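Local atomic coordinates of aldehyde dehydrogenase (Bartonella henselae, PDB entry 3I44), a protein that probably catalyses the NAD(P)-dependent oxidation of aldehydes to carboxylic acids. Residues 330-335 / 374-379. The protein carries 1 engineered substitution. Numbering follows the deposited sequence.
Sequences TQVGPG and GLPMGM
Val332 and Pro376 mark the closest approach of the two backbones, with Val332 CA and Pro376 CA 7.6 Å apart. Around Val332 the chain runs extended, in the loop that follows helix 316-329. Facing it, the loop that follows strand 367-370 folds into a type II beta turn from Pro376 to Met379, closed by a bond of 3.1 Å from Met379 N to Pro376 O. Gly378 takes the third position of that turn with a positive phi of 95°.

The side chains of Val332, Pro376 and Met379 all set off toward the opposing segment. With CG1 of Val332 anti to the backbone N (chi1 -177°), both methyls reach the corner of the proline ring: Pro376 CG lies 4.2 Å from Val332 CG2 and 4.3 Å from Val332 CG1. Met379 comes in beside the ring from the closing end of the turn. Its CG packs 4.1 Å from Pro376 CB, and Met379 SD lies 4.3 Å from Val332 O, a loose contact with the backbone carbonyl. Tyr384 touches both Val332 and Pro376, adding an aromatic neighbour to the group. The 330-335 loop is also tied by backbone hydrogen bonds between Ile342 and both Gln331 and Gly333.

This is a small surface contact, joining the loop between helices 316-329 and 348-363 to the connection between edge strand 367-370 and strand 388-391, in what is the catalytic domain of the aldehyde dehydrogenase fold. The two segments bury just 131 Å² between them and share neither a hydrogen bond nor a salt bridge. Their association therefore rests on loose van der Waals contact, the turn being closed by its own backbone bond.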
loop_
_atom_site.group_PDB
_atom_site.type_symbol
_atom_site.label_atom_id
_atom_site.label_comp_id
_atom_site.label_asym_id
_atom_site.label_seq_id
_atom_site.Cartn_x
_atom_site.Cartn_y
_atom_site.Cartn_z
ATOM N N THR A 330 35.391 -6.435 -21.739
ATOM C CA THR A 330 34.608 -5.293 -21.279
ATOM C C THR A 330 35.612 -4.245 -20.826
ATOM O O THR A 330 36.346 -4.472 -19.842
ATOM C CB THR A 330 33.670 -5.689 -20.112
ATOM O OG1 THR A 330 32.678 -6.598 -20.600
ATOM C CG2 THR A 330 32.995 -4.463 -19.470
ATOM N N GLN A 331 35.667 -3.129 -21.545
ATOM C CA GLN A 331 36.591 -2.035 -21.213
ATOM C C GLN A 331 36.024 -1.174 -20.078
ATOM O O GLN A 331 34.797 -1.126 -19.884
ATOM C CB GLN A 331 36.868 -1.166 -22.450
ATOM C CG GLN A 331 37.549 -1.922 -23.637
ATOM C CD GLN A 331 38.807 -2.672 -23.200
ATOM O OE1 GLN A 331 39.678 -2.099 -22.529
ATOM N NE2 GLN A 331 38.901 -3.968 -23.559
ATOM N N VAL A 332 36.930 -0.527 -19.322
ATOM C CA VAL A 332 36.559 0.448 -18.325
ATOM C C VAL A 332 37.151 1.786 -18.696
ATOM O O VAL A 332 38.284 1.846 -19.141
ATOM C CB VAL A 332 37.059 0.021 -16.955
ATOM C CG1 VAL A 332 36.612 0.987 -15.917
ATOM C CG2 VAL A 332 36.549 -1.386 -16.646
ATOM N N GLY A 333 36.400 2.864 -18.521
ATOM C CA GLY A 333 36.901 4.182 -18.870
ATOM C C GLY A 333 36.067 5.306 -18.315
ATOM O O GLY A 333 34.990 5.077 -17.763
ATOM N N PRO A 334 36.561 6.535 -18.446
ATOM C CA PRO A 334 35.867 7.670 -17.864
ATOM C C PRO A 334 34.543 7.982 -18.519
ATOM O O PRO A 334 34.339 7.691 -19.704
ATOM C CB PRO A 334 36.836 8.852 -18.099
ATOM C CG PRO A 334 37.759 8.409 -19.160
ATOM C CD PRO A 334 37.850 6.920 -19.050
ATOM N N GLY A 335 33.686 8.638 -17.752
ATOM C CA GLY A 335 32.363 9.034 -18.219
ATOM C C GLY A 335 32.430 9.920 -19.446
ATOM O O GLY A 335 31.584 9.829 -20.323
ATOM N N GLY A 374 40.721 -4.131 -6.618
ATOM C CA GLY A 374 41.624 -3.095 -7.088
ATOM C C GLY A 374 41.214 -2.418 -8.387
ATOM O O GLY A 374 40.309 -2.864 -9.094
ATOM N N LEU A 375 41.901 -1.329 -8.693
ATOM C CA LEU A 375 41.661 -0.575 -9.917
ATOM C C LEU A 375 42.110 -1.398 -11.128
ATOM O O LEU A 375 43.073 -2.136 -11.035
ATOM C CB LEU A 375 42.431 0.737 -9.870
ATOM C CG LEU A 375 41.851 1.854 -8.990
ATOM C CD1 LEU A 375 42.867 3.015 -8.844
ATOM C CD2 LEU A 375 40.565 2.374 -9.581
ATOM N N PRO A 376 41.390 -1.291 -12.258
ATOM C CA PRO A 376 41.894 -1.952 -13.450
ATOM C C PRO A 376 43.258 -1.363 -13.848
ATOM O O PRO A 376 43.540 -0.193 -13.590
ATOM C CB PRO A 376 40.824 -1.663 -14.517
ATOM C CG PRO A 376 39.677 -1.095 -13.811
ATOM C CD PRO A 376 40.154 -0.536 -12.518
ATOM N N MET A 377 44.103 -2.187 -14.454
ATOM C CA MET A 377 45.481 -1.774 -14.773
ATOM C C MET A 377 45.474 -0.490 -15.589
ATOM O O MET A 377 44.689 -0.351 -16.527
ATOM C CB MET A 377 46.192 -2.874 -15.581
ATOM C CG MET A 377 47.719 -2.791 -15.606
ATOM S SD MET A 377 48.530 -3.708 -14.293
ATOM C CE MET A 377 48.783 -2.414 -13.061
ATOM N N GLY A 378 46.329 0.442 -15.211
ATOM C CA GLY A 378 46.457 1.687 -15.938
ATOM C C GLY A 378 45.644 2.855 -15.405
ATOM O O GLY A 378 45.947 4.008 -15.733
ATOM N N MET A 379 44.619 2.587 -14.596
ATOM C CA MET A 379 43.776 3.655 -14.054
ATOM C C MET A 379 44.412 4.117 -12.747
ATOM O O MET A 379 44.669 3.306 -11.873
ATOM C CB MET A 379 42.361 3.134 -13.764
ATOM C CG MET A 379 41.695 2.304 -14.875
ATOM S SD MET A 379 40.749 3.319 -15.985
ATOM C CE MET A 379 42.039 3.705 -17.176
#